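Local coordinates for protein nuclease (PDB 4QBN) that is a VRR-NUC domain nuclease that probably hydrolyses ester bonds in nucleic acids with magnesium as cofactor, at residues G5-Y10 with V48-D53; D35-V38 with V44-F47; F77-F82 with D86-H91. All coordinates share one frame; numbering follows the deposited sequence.

In the fold
The three contacts meet on one mixed four-stranded sheet, with strand 44-50 running through contacts 1 and 2. Their centres lie about 13 Å apart for contacts 1 and 2, 10 Å for contacts 1 and 3, and 13 Å for contacts 2 and 3. Along the chain, the hairpin pairing of contact 2 falls between the two halves of contact 1, and contact 3 follows. Contacts 1 and 3 set helices 3-17 and 82-92 against the sheet; Y10 of one reaches D86 of the other. Contacts 1 and 2 together hold D35, E49 and K51, whose order is consistent with the PD-(D/E)XK signature of this nuclease family.

Contact 1: G5-Y10 with V48-D53; sequences GRVQKY and VEVKKD
V7 and V50 make the apolar contact between helix 3-17 and the end of strand 44-50. Their side chains cross obliquely, and the touching branch is CG1 on both: V7 CG1 lies 3.7 Å from V50 CG1. The same V50 methyl sits 3.8 Å from V7 CB, so it rests against the branch point of V7 as well as a methyl. V50 CG1, set opposite its own backbone N at chi1 179°, is the methyl that reaches the helix. It also presses against the helix backbone, 3.8 Å from Q8 N, and brushes the root of that side chain, with Q8 CB at 4.2 Å. One methyl of the strand thus touches two successive helix residues, V7 and Q8, and the CA atoms of Q8 and V50 stand 6.2 Å apart. A looser approach brings V7 CG2 to 4.4 Å from K51 O.

No hydrogen bond or salt bridge joins the two segments, and only 165 Å² is buried. The polar groups look elsewhere. The side chains of E49, on the strand, and K51, just past it, start away from the helix; E49 OE1 accepts from D35 N, while V50 N donates to D35 OD2. E49-V50-K51 together with D35 fits the (D/E)XK pattern of the PD-(D/E)XK nucleases, in which the equivalent positions usually serve a metal-dependent active site. V50, the middle residue of the triplet, is thereby the one turned to the helix.

Helix 3-17 and helix 82-92 pack on the V50 side, V7 touching F82 and V85. L36 of strand 36-40 and V79 of strand 75-79 flank V50 within the sheet, whereas E49 and K51 meet helix 60-71, at Q62.

Contact 2: D35-V38 with V44-F47; sequences DLLV and VIWF
L36 O faces F47 CA across the hairpin at 3.4 Å, a CA-H...O contact, just where the regular pairing gives way to a classic beta bulge: D35 and L36 both stand opposite the single residue V48. The two-residue side of the bulge is D35, just before strand 36-40, and L36, its first residue.

Beyond the bulge the antiparallel register is regular. V38 and W46 form a hydrogen-bonded pair, each donating to the other over 2.9 Å, V38 N to W46 O and W46 N to V38 O. The second bond is the straighter, 174° at the hydrogen against 150°, and its donor lies in the carbonyl plane of V38. I45 CA adds a CA-H...O contact of 3.6 Å to V38 O. On the face that carries V38 and W46, the two side chains meet at their CB atoms, 4.1 Å apart, while the indole extends from there towards helix 82-92.

L37 and F47 are the non-hydrogen-bonded pair, with side chains on the opposite face, running alongside each other in the same direction. L37 CD1 does the touching twice over: it comes to F47 CE1 at 3.6 Å, oblique to the ring, and to I45 CG2 at 3.8 Å. With CG anti to the backbone N (chi1 166°), the leucine swings its tip towards both partners.

The hairpin forms the middle of the sheet, strand 21-27 bonding beyond 36-40 and strand 75-79 beyond 44-50. V38 packs on F15 of helix 3-17 and W46 on L88 of helix 82-92. The L37 face meets the second subunit, whose F69 touches L37 and whose L37 touches F47; F69 of the same chain's helix 60-71 stands edge-to-face to F47.

Contact 3: F77-F82 with D86-H91; sequences FVVGSF and DKLIEH. With SO4 (sulfate ion), chain D.
One face of the F77 ring carries L88 CD1, a CH-pi contact with the methyl 3.5 Å from the ring centroid and only 14° off the normal. Around the same ring W46 meets F77 edge-to-face, and Y92 comes in with its plane at about 55°. The F82 ring stacks with Y10 of helix 3-17, and sulfate O2 approaches it obliquely, 3.9 Å from F82 CD1. The other branch of the leucine, L88 CD2, lies 3.9 Å from V79 CG1, the two side chains crossing at about a right angle. L88 turns CG opposite its own amide nitrogen (chi1 168°), which places one methyl over F77 and the other by V79.

Strand 75-79 passes through a short connection, G80-S81, into helix 82-92, and S81 is the N-cap, its OG bonding to Q84 N and E54. The sulfate, probably from the crystallisation liquor, sits at the same helix start, with F82 N giving O2 a 3.1 Å hydrogen bond and K83 N a second one to the ion. Inside helix 82-92, D86 N donates to F82 O four residues back, 3.1 Å, in the first turn. D86 OD1 is hydrogen-bonded to Y10 OH and forms a salt bridge with R14.

Contact 1: G5-Y10 with V48-D53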
ATOM      1  N   GLY A   5      13.722   3.946 -14.811  1.00 39.74           N
ATOM      2  CA  GLY A   5      14.125   4.792 -13.684  1.00 37.79           C
ATOM      3  C   GLY A   5      13.791   6.272 -13.880  1.00 37.07           C
ATOM      4  O   GLY A   5      13.395   6.923 -12.925  1.00 37.39           O
ATOM      5  N   ARG A   6      13.949   6.801 -15.100  1.00 36.41           N
ATOM      6  CA  ARG A   6      13.623   8.200 -15.389  1.00 36.76           C
ATOM      7  C   ARG A   6      12.127   8.481 -15.292  1.00 33.40           C
ATOM      8  O   ARG A   6      11.720   9.547 -14.774  1.00 36.30           O
ATOM      9  CB  ARG A   6      14.136   8.599 -16.777  1.00 40.13           C
ATOM     10  CG  ARG A   6      15.614   8.978 -16.736  1.00 48.98           C
ATOM     11  CD  ARG A   6      16.451   8.168 -17.678  1.00 59.58           C
ATOM     12  NE  ARG A   6      15.967   8.154 -19.060  1.00 58.62           N
ATOM     13  CZ  ARG A   6      16.559   7.457 -20.032  1.00 56.49           C
ATOM     14  NH1 ARG A   6      17.639   6.726 -19.774  1.00 51.99           N
ATOM     15  NH2 ARG A   6      16.076   7.490 -21.271  1.00 57.21           N
ATOM     16  N   VAL A   7      11.309   7.569 -15.811  1.00 32.89           N
ATOM     17  CA  VAL A   7       9.860   7.752 -15.718  1.00 29.40           C
ATOM     18  C   VAL A   7       9.458   7.675 -14.258  1.00 34.09           C
ATOM     19  O   VAL A   7       8.568   8.389 -13.793  1.00 29.24           O
ATOM     20  CB  VAL A   7       9.098   6.703 -16.521  1.00 29.04           C
ATOM     21  CG1 VAL A   7       7.534   6.845 -16.324  1.00 33.24           C
ATOM     22  CG2 VAL A   7       9.498   6.817 -18.015  1.00 31.53           C
ATOM     23  N   GLN A   8      10.059   6.748 -13.518  1.00 28.74           N
ATOM     24  CA  GLN A   8       9.697   6.617 -12.114  1.00 28.39           C
ATOM     25  C   GLN A   8      10.039   7.889 -11.314  1.00 29.60           C
ATOM     26  O   GLN A   8       9.277   8.327 -10.424  1.00 28.79           O
ATOM     27  CB  GLN A   8      10.414   5.411 -11.515  1.00 35.42           C
ATOM     28  CG  GLN A   8      10.009   5.136 -10.119  1.00 39.81           C
ATOM     29  CD  GLN A   8      10.560   3.791  -9.682  1.00 55.58           C
ATOM     30  OE1 GLN A   8      11.329   3.703  -8.711  1.00 64.54           O
ATOM     31  NE2 GLN A   8      10.204   2.735 -10.429  1.00 56.38           N
ATOM     32  N   LYS A   9      11.192   8.472 -11.601  1.00 31.88           N
ATOM     33  CA  LYS A   9      11.570   9.685 -10.903  1.00 33.58           C
ATOM     34  C   LYS A   9      10.632  10.843 -11.231  1.00 33.47           C
ATOM     35  O   LYS A   9      10.322  11.672 -10.374  1.00 32.97           O
ATOM     36  CB  LYS A   9      12.985  10.059 -11.252  1.00 37.16           C
ATOM     37  CG  LYS A   9      13.474  11.377 -10.666  1.00 50.75           C
ATOM     38  CD  LYS A   9      14.982  11.528 -10.984  1.00 70.75           C
ATOM     39  CE  LYS A   9      15.383  12.940 -11.429  1.00 87.55           C
ATOM     40  NZ  LYS A   9      15.413  13.939 -10.318  1.00 96.03           N
ATOM     41  N   TYR A  10      10.208  10.935 -12.480  1.00 33.45           N
ATOM     42  CA  TYR A  10       9.301  12.025 -12.870  1.00 35.17           C
ATOM     43  C   TYR A  10       7.974  11.869 -12.191  1.00 31.19           C
ATOM     44  O   TYR A  10       7.354  12.842 -11.697  1.00 31.17           O
ATOM     45  CB  TYR A  10       9.103  11.988 -14.379  1.00 38.38           C
ATOM     46  CG  TYR A  10       8.160  13.012 -14.907  1.00 33.56           C
ATOM     47  CD1 TYR A  10       8.528  14.341 -14.988  1.00 37.75           C
ATOM     48  CD2 TYR A  10       6.907  12.639 -15.366  1.00 35.84           C
ATOM     49  CE1 TYR A  10       7.680  15.283 -15.522  1.00 40.20           C
ATOM     50  CE2 TYR A  10       6.029  13.587 -15.908  1.00 33.32           C
ATOM     51  CZ  TYR A  10       6.421  14.886 -15.968  1.00 38.94           C
ATOM     52  OH  TYR A  10       5.544  15.813 -16.506  1.00 40.80           O
ATOM     53  N   VAL A  48       1.034   2.409  -8.391  1.00 19.11           N
ATOM     54  CA  VAL A  48       1.468   2.733  -9.760  1.00 19.63           C
ATOM     55  C   VAL A  48       2.612   1.828 -10.209  1.00 25.00           C
ATOM     56  O   VAL A  48       3.638   1.729  -9.538  1.00 24.89           O
ATOM     57  CB  VAL A  48       1.912   4.218  -9.846  1.00 22.41           C
ATOM     58  CG1 VAL A  48       2.440   4.511 -11.282  1.00 27.07           C
ATOM     59  CG2 VAL A  48       0.701   5.092  -9.542  1.00 24.43           C
ATOM     60  N   GLU A  49       2.454   1.178 -11.377  1.00 23.37           N
ATOM     61  CA  GLU A  49       3.488   0.314 -11.882  1.00 23.21           C
ATOM     62  C   GLU A  49       4.194   1.098 -12.980  1.00 31.12           C
ATOM     63  O   GLU A  49       3.520   1.707 -13.771  1.00 28.80           O
ATOM     64  CB  GLU A  49       2.844  -0.946 -12.474  1.00 24.40           C
ATOM     65  CG  GLU A  49       3.884  -1.877 -13.092  1.00 33.17           C
ATOM     66  CD  GLU A  49       4.649  -2.761 -12.049  1.00 70.10           C
ATOM     67  OE1 GLU A  49       4.358  -2.664 -10.830  1.00 61.34           O
ATOM     68  OE2 GLU A  49       5.578  -3.516 -12.447  1.00 67.97           O
ATOM     69  N   VAL A  50       5.520   1.120 -13.018  1.00 28.53           N
ATOM     70  CA  VAL A  50       6.197   1.921 -14.020  1.00 26.64           C
ATOM     71  C   VAL A  50       6.977   1.049 -14.982  1.00 35.26           C
ATOM     72  O   VAL A  50       7.725   0.162 -14.538  1.00 37.43           O
ATOM     73  CB  VAL A  50       7.155   2.926 -13.350  1.00 33.49           C
ATOM     74  CG1 VAL A  50       7.859   3.735 -14.431  1.00 39.30           C
ATOM     75  CG2 VAL A  50       6.390   3.798 -12.384  1.00 33.45           C
ATOM     76  N   LYS A  51       6.807   1.272 -16.290  1.00 28.89           N
ATOM     77  CA  LYS A  51       7.511   0.492 -17.304  1.00 31.55           C
ATOM     78  C   LYS A  51       8.407   1.374 -18.164  1.00 36.11           C
ATOM     79  O   LYS A  51       8.321   2.600 -18.134  1.00 41.49           O
ATOM     80  CB  LYS A  51       6.509  -0.218 -18.218  1.00 38.51           C
ATOM     81  CG  LYS A  51       5.527  -1.155 -17.461  1.00 42.65           C
ATOM     82  CD  LYS A  51       6.260  -2.143 -16.520  1.00 44.68           C
ATOM     83  CE  LYS A  51       6.815  -3.238 -17.376  1.00 60.23           C
ATOM     84  NZ  LYS A  51       7.425  -4.449 -16.713  1.00 73.86           N
ATOM     85  N   LYS A  52       9.252   0.741 -18.962  1.00 38.56           N
ATOM     86  CA  LYS A  52      10.276   1.466 -19.708  1.00 39.43           C
ATOM     87  C   LYS A  52       9.751   2.220 -20.932  1.00 54.48           C
ATOM     88  O   LYS A  52      10.411   3.146 -21.443  1.00 53.54           O
ATOM     89  CB  LYS A  52      11.394   0.500 -20.128  1.00 42.39           C
ATOM     90  CG  LYS A  52      10.960  -0.476 -21.178  1.00 48.86           C
ATOM     91  CD  LYS A  52      11.997  -1.572 -21.387  1.00 56.60           C
ATOM     92  CE  LYS A  52      11.440  -2.636 -22.325  1.00 67.65           C
ATOM     93  NZ  LYS A  52      11.272  -2.133 -23.725  1.00 78.38           N
ATOM     94  N   ASP A  53       8.622   1.760 -21.457  1.00 45.84           N
ATOM     95  CA  ASP A  53       7.984   2.398 -22.624  1.00 51.53           C
ATOM     96  C   ASP A  53       6.510   2.039 -22.701  1.00 48.10           C
ATOM     97  O   ASP A  53       6.024   1.227 -21.886  1.00 44.87           O
ATOM     98  CB  ASP A  53       8.714   2.094 -23.953  1.00 62.84           C
ATOM     99  CG  ASP A  53       8.579   0.631 -24.424  1.00 77.53           C
ATOM    100  OD1 ASP A  53       7.596  -0.063 -24.086  1.00 79.20           O
ATOM    101  OD2 ASP A  53       9.475   0.175 -25.177  1.00 89.30           O
TER

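Contact 2: D35-V38 with V44-F47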
ATOM      1  N   ASP A  35       5.099  -1.012  -8.320  1.00 33.45           N
ATOM      2  CA  ASP A  35       6.378  -0.315  -8.067  1.00 32.84           C
ATOM      3  C   ASP A  35       6.242   0.811  -7.056  1.00 30.43           C
ATOM      4  O   ASP A  35       7.164   1.009  -6.209  1.00 29.52           O
ATOM      5  CB  ASP A  35       6.955   0.262  -9.368  1.00 35.54           C
ATOM      6  CG  ASP A  35       7.344  -0.813 -10.335  1.00 54.00           C
ATOM      7  OD1 ASP A  35       7.983  -1.780  -9.840  1.00 51.60           O
ATOM      8  OD2 ASP A  35       7.018  -0.700 -11.555  1.00 50.48           O
ATOM      9  N   LEU A  36       5.161   1.602  -7.160  1.00 24.70           N
ATOM     10  CA  LEU A  36       5.017   2.768  -6.280  1.00 24.65           C
ATOM     11  C   LEU A  36       3.733   2.744  -5.487  1.00 24.46           C
ATOM     12  O   LEU A  36       2.662   2.398  -6.026  1.00 24.68           O
ATOM     13  CB  LEU A  36       5.013   4.067  -7.114  1.00 22.42           C
ATOM     14  CG  LEU A  36       6.262   4.369  -7.920  1.00 28.10           C
ATOM     15  CD1 LEU A  36       6.057   5.660  -8.716  1.00 32.02           C
ATOM     16  CD2 LEU A  36       7.481   4.601  -6.953  1.00 30.73           C
ATOM     17  N   LEU A  37       3.808   3.093  -4.201  1.00 17.52           N
ATOM     18  CA  LEU A  37       2.584   3.410  -3.411  1.00 19.83           C
ATOM     19  C   LEU A  37       2.567   4.930  -3.335  1.00 20.01           C
ATOM     20  O   LEU A  37       3.613   5.532  -3.027  1.00 21.46           O
ATOM     21  CB  LEU A  37       2.756   2.807  -2.002  1.00 21.03           C
ATOM     22  CG  LEU A  37       1.738   3.329  -0.964  1.00 21.29           C
ATOM     23  CD1 LEU A  37       0.293   2.909  -1.317  1.00 23.08           C
ATOM     24  CD2 LEU A  37       2.184   2.801   0.410  1.00 24.62           C
ATOM     25  N   VAL A  38       1.417   5.532  -3.630  1.00 17.96           N
ATOM     26  CA  VAL A  38       1.307   6.979  -3.695  1.00 17.15           C
ATOM     27  C   VAL A  38       0.157   7.306  -2.771  1.00 21.69           C
ATOM     28  O   VAL A  38      -0.971   6.843  -2.978  1.00 23.46           O
ATOM     29  CB  VAL A  38       0.974   7.478  -5.121  1.00 21.68           C
ATOM     30  CG1 VAL A  38       0.939   8.986  -5.166  1.00 27.91           C
ATOM     31  CG2 VAL A  38       2.077   6.981  -6.104  1.00 23.71           C
ATOM     32  N   VAL A  44      -6.580   9.636  -0.792  1.00 22.41           N
ATOM     33  CA  VAL A  44      -6.529   8.969  -2.118  1.00 22.99           C
ATOM     34  C   VAL A  44      -5.308   8.062  -2.214  1.00 21.50           C
ATOM     35  O   VAL A  44      -4.176   8.499  -2.002  1.00 22.96           O
ATOM     36  CB  VAL A  44      -6.533  10.047  -3.221  1.00 22.36           C
ATOM     37  CG1 VAL A  44      -6.259   9.410  -4.608  1.00 27.82           C
ATOM     38  CG2 VAL A  44      -7.870  10.684  -3.181  1.00 23.15           C
ATOM     39  N   ILE A  45      -5.515   6.765  -2.503  1.00 18.58           N
ATOM     40  CA  ILE A  45      -4.357   5.864  -2.486  1.00 16.88           C
ATOM     41  C   ILE A  45      -4.197   5.308  -3.907  1.00 20.09           C
ATOM     42  O   ILE A  45      -5.161   4.737  -4.418  1.00 18.82           O
ATOM     43  CB  ILE A  45      -4.639   4.663  -1.584  1.00 21.54           C
ATOM     44  CG1 ILE A  45      -5.080   5.081  -0.169  1.00 20.49           C
ATOM     45  CG2 ILE A  45      -3.399   3.750  -1.490  1.00 21.92           C
ATOM     46  CD1 ILE A  45      -4.015   5.841   0.558  1.00 25.31           C
ATOM     47  N   TRP A  46      -3.029   5.448  -4.507  1.00 16.34           N
ATOM     48  CA  TRP A  46      -2.813   4.908  -5.882  1.00 18.13           C
ATOM     49  C   TRP A  46      -1.663   3.946  -5.804  1.00 22.98           C
ATOM     50  O   TRP A  46      -0.685   4.195  -5.083  1.00 22.10           O
ATOM     51  CB  TRP A  46      -2.420   6.010  -6.870  1.00 18.22           C
ATOM     52  CG  TRP A  46      -3.559   6.941  -7.322  1.00 20.30           C
ATOM     53  CD1 TRP A  46      -4.849   6.950  -6.880  1.00 20.82           C
ATOM     54  CD2 TRP A  46      -3.438   7.994  -8.261  1.00 20.53           C
ATOM     55  NE1 TRP A  46      -5.592   7.939  -7.553  1.00 21.03           N
ATOM     56  CE2 TRP A  46      -4.730   8.585  -8.414  1.00 23.16           C
ATOM     57  CE3 TRP A  46      -2.351   8.470  -9.043  1.00 24.86           C
ATOM     58  CZ2 TRP A  46      -4.991   9.635  -9.324  1.00 26.39           C
ATOM     59  CZ3 TRP A  46      -2.622   9.528  -9.969  1.00 27.19           C
ATOM     60  CH2 TRP A  46      -3.920  10.087 -10.083  1.00 29.21           C
ATOM     61  N   PHE A  47      -1.758   2.890  -6.586  1.00 16.50           N
ATOM     62  CA  PHE A  47      -0.641   1.971  -6.730  1.00 16.65           C
ATOM     63  C   PHE A  47      -0.227   2.132  -8.166  1.00 23.55           C
ATOM     64  O   PHE A  47      -1.049   2.004  -9.058  1.00 22.59           O
ATOM     65  CB  PHE A  47      -1.146   0.541  -6.481  1.00 20.02           C
ATOM     66  CG  PHE A  47      -1.608   0.353  -5.053  1.00 19.64           C
ATOM     67  CD1 PHE A  47      -0.661   0.025  -4.073  1.00 20.37           C
ATOM     68  CD2 PHE A  47      -2.929   0.504  -4.712  1.00 17.97           C
ATOM     69  CE1 PHE A  47      -1.069  -0.119  -2.752  1.00 18.12           C
ATOM     70  CE2 PHE A  47      -3.368   0.366  -3.384  1.00 19.45           C
ATOM     71  CZ  PHE A  47      -2.400   0.036  -2.392  1.00 20.24           C
TER

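Contact 3: F77-F82 with D86-H91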
ATOM      1  N   PHE A  77      -2.524   1.691 -11.547  1.00 17.62           N
ATOM      2  CA  PHE A  77      -2.293   2.316 -12.873  1.00 20.26           C
ATOM      3  C   PHE A  77      -0.967   1.896 -13.376  1.00 21.95           C
ATOM      4  O   PHE A  77      -0.095   1.646 -12.596  1.00 25.48           O
ATOM      5  CB  PHE A  77      -2.279   3.839 -12.734  1.00 19.65           C
ATOM      6  CG  PHE A  77      -3.570   4.364 -12.201  1.00 23.21           C
ATOM      7  CD1 PHE A  77      -4.740   4.264 -12.953  1.00 24.37           C
ATOM      8  CD2 PHE A  77      -3.629   4.916 -10.926  1.00 24.99           C
ATOM      9  CE1 PHE A  77      -5.964   4.720 -12.458  1.00 27.81           C
ATOM     10  CE2 PHE A  77      -4.844   5.406 -10.449  1.00 21.12           C
ATOM     11  CZ  PHE A  77      -5.999   5.301 -11.214  1.00 24.54           C
ATOM     12  N   VAL A  78      -0.813   1.810 -14.707  1.00 20.78           N
ATOM     13  CA  VAL A  78       0.494   1.452 -15.290  1.00 22.07           C
ATOM     14  C   VAL A  78       0.929   2.598 -16.189  1.00 27.38           C
ATOM     15  O   VAL A  78       0.115   3.097 -16.978  1.00 27.68           O
ATOM     16  CB  VAL A  78       0.376   0.199 -16.176  1.00 29.60           C
ATOM     17  CG1 VAL A  78       1.771  -0.140 -16.747  1.00 34.42           C
ATOM     18  CG2 VAL A  78      -0.205  -0.982 -15.340  1.00 29.10           C
ATOM     19  N   VAL A  79       2.163   3.074 -16.031  1.00 24.61           N
ATOM     20  CA  VAL A  79       2.617   4.183 -16.874  1.00 27.81           C
ATOM     21  C   VAL A  79       3.964   3.840 -17.448  1.00 25.31           C
ATOM     22  O   VAL A  79       4.743   3.148 -16.839  1.00 29.98           O
ATOM     23  CB  VAL A  79       2.701   5.515 -16.102  1.00 31.14           C
ATOM     24  CG1 VAL A  79       1.277   5.971 -15.626  1.00 27.89           C
ATOM     25  CG2 VAL A  79       3.673   5.400 -14.955  1.00 30.84           C
ATOM     26  N   GLY A  80       4.233   4.297 -18.645  1.00 27.10           N
ATOM     27  CA  GLY A  80       5.497   3.917 -19.242  1.00 34.32           C
ATOM     28  C   GLY A  80       6.145   5.026 -20.001  1.00 34.50           C
ATOM     29  O   GLY A  80       7.032   4.802 -20.831  1.00 37.23           O
ATOM     30  N   SER A  81       5.698   6.244 -19.767  1.00 34.88           N
ATOM     31  CA  SER A  81       6.319   7.374 -20.453  1.00 35.79           C
ATOM     32  C   SER A  81       5.936   8.593 -19.669  1.00 29.94           C
ATOM     33  O   SER A  81       4.998   8.557 -18.894  1.00 32.05           O
ATOM     34  CB  SER A  81       5.786   7.524 -21.893  1.00 41.47           C
ATOM     35  OG  SER A  81       4.377   7.830 -21.833  1.00 39.27           O
ATOM     36  N   PHE A  82       6.637   9.701 -19.899  1.00 35.83           N
ATOM     37  CA  PHE A  82       6.275  10.951 -19.211  1.00 35.37           C
ATOM     38  C   PHE A  82       4.856  11.390 -19.575  1.00 41.47           C
ATOM     39  O   PHE A  82       4.117  11.949 -18.748  1.00 35.74           O
ATOM     40  CB  PHE A  82       7.216  12.084 -19.608  1.00 39.32           C
ATOM     41  CG  PHE A  82       8.560  12.036 -18.907  1.00 45.24           C
ATOM     42  CD1 PHE A  82       9.294  10.861 -18.857  1.00 49.64           C
ATOM     43  CD2 PHE A  82       9.092  13.175 -18.319  1.00 51.93           C
ATOM     44  CE1 PHE A  82      10.563  10.810 -18.232  1.00 56.01           C
ATOM     45  CE2 PHE A  82      10.352  13.127 -17.683  1.00 55.51           C
ATOM     46  CZ  PHE A  82      11.075  11.936 -17.643  1.00 50.86           C
ATOM     47  N   ASP A  86       1.581  12.296 -17.087  1.00 29.38           N
ATOM     48  CA  ASP A  86       0.796  13.540 -17.212  1.00 33.08           C
ATOM     49  C   ASP A  86      -0.706  13.263 -17.452  1.00 34.65           C
ATOM     50  O   ASP A  86      -1.561  13.900 -16.809  1.00 31.41           O
ATOM     51  CB  ASP A  86       1.348  14.403 -18.342  1.00 42.36           C
ATOM     52  CG  ASP A  86       2.763  14.932 -18.052  1.00 52.87           C
ATOM     53  OD1 ASP A  86       3.124  15.147 -16.856  1.00 51.03           O
ATOM     54  OD2 ASP A  86       3.516  15.136 -19.031  1.00 56.12           O
ATOM     55  N   LYS A  87      -1.021  12.289 -18.318  1.00 32.85           N
ATOM     56  CA  LYS A  87      -2.437  11.936 -18.599  1.00 34.33           C
ATOM     57  C   LYS A  87      -3.102  11.305 -17.431  1.00 29.36           C
ATOM     58  O   LYS A  87      -4.285  11.488 -17.225  1.00 30.36           O
ATOM     59  CB  LYS A  87      -2.580  10.997 -19.772  1.00 40.23           C
ATOM     60  CG  LYS A  87      -2.347  11.648 -21.042  1.00 56.87           C
ATOM     61  CD  LYS A  87      -2.481  10.608 -22.127  1.00 72.18           C
ATOM     62  CE  LYS A  87      -2.189  11.216 -23.459  1.00 82.95           C
ATOM     63  NZ  LYS A  87      -2.368  10.237 -24.568  1.00 89.57           N
ATOM     64  N   LEU A  88      -2.362  10.490 -16.686  1.00 24.89           N
ATOM     65  CA  LEU A  88      -2.939   9.876 -15.487  1.00 25.53           C
ATOM     66  C   LEU A  88      -3.385  10.966 -14.497  1.00 26.83           C
ATOM     67  O   LEU A  88      -4.500  10.945 -13.932  1.00 27.53           O
ATOM     68  CB  LEU A  88      -1.915   8.923 -14.848  1.00 25.80           C
ATOM     69  CG  LEU A  88      -2.248   8.429 -13.452  1.00 28.30           C
ATOM     70  CD1 LEU A  88      -3.540   7.578 -13.522  1.00 31.87           C
ATOM     71  CD2 LEU A  88      -1.008   7.635 -12.897  1.00 24.28           C
ATOM     72  N   ILE A  89      -2.511  11.935 -14.243  1.00 24.51           N
ATOM     73  CA  ILE A  89      -2.899  12.981 -13.322  1.00 23.39           C
ATOM     74  C   ILE A  89      -4.058  13.810 -13.851  1.00 33.74           C
ATOM     75  O   ILE A  89      -5.002  14.124 -13.110  1.00 31.25           O
ATOM     76  CB  ILE A  89      -1.637  13.835 -12.970  1.00 27.19           C
ATOM     77  CG1 ILE A  89      -0.683  12.923 -12.169  1.00 28.05           C
ATOM     78  CG2 ILE A  89      -2.028  15.072 -12.218  1.00 31.77           C
ATOM     79  CD1 ILE A  89       0.734  13.580 -12.018  1.00 26.52           C
ATOM     80  N   GLU A  90      -4.013  14.158 -15.130  1.00 29.69           N
ATOM     81  CA  GLU A  90      -5.062  14.975 -15.718  1.00 28.70           C
ATOM     82  C   GLU A  90      -6.417  14.304 -15.635  1.00 27.96           C
ATOM     83  O   GLU A  90      -7.445  14.949 -15.380  1.00 33.33           O
ATOM     84  CB  GLU A  90      -4.744  15.278 -17.189  1.00 32.62           C
ATOM     85  CG  GLU A  90      -5.785  16.198 -17.830  1.00 50.92           C
ATOM     86  CD  GLU A  90      -5.507  16.493 -19.288  1.00 73.51           C
ATOM     87  OE1 GLU A  90      -4.648  15.794 -19.876  1.00 78.41           O
ATOM     88  OE2 GLU A  90      -6.146  17.433 -19.839  1.00 82.08           O
ATOM     89  N   HIS A  91      -6.434  13.010 -15.863  1.00 27.00           N
ATOM     90  CA  HIS A  91      -7.715  12.307 -16.005  1.00 31.79           C
ATOM     91  C   HIS A  91      -8.292  11.700 -14.722  1.00 25.66           C
ATOM     92  O   HIS A  91      -9.499  11.496 -14.619  1.00 30.95           O
ATOM     93  CB  HIS A  91      -7.538  11.191 -17.038  1.00 28.52           C
ATOM     94  CG  HIS A  91      -7.510  11.702 -18.439  1.00 28.65           C
ATOM     95  ND1 HIS A  91      -7.125  10.919 -19.505  1.00 40.65           N
ATOM     96  CD2 HIS A  91      -7.822  12.918 -18.951  1.00 32.84           C
ATOM     97  CE1 HIS A  91      -7.196  11.636 -20.618  1.00 41.00           C
ATOM     98  NE2 HIS A  91      -7.632  12.845 -20.308  1.00 41.27           N
TER
HETATM   99  S   SO4 D 102       7.627  10.459 -23.537  1.00 62.40           S
HETATM  100  O1  SO4 D 102       7.562   9.618 -24.739  1.00 69.88           O
HETATM  101  O2  SO4 D 102       8.401   9.717 -22.483  1.00 53.00           O
HETATM  102  O3  SO4 D 102       8.218  11.771 -23.805  1.00 70.91           O
HETATM  103  O4  SO4 D 102       6.263  10.792 -23.143  1.00 51.89           O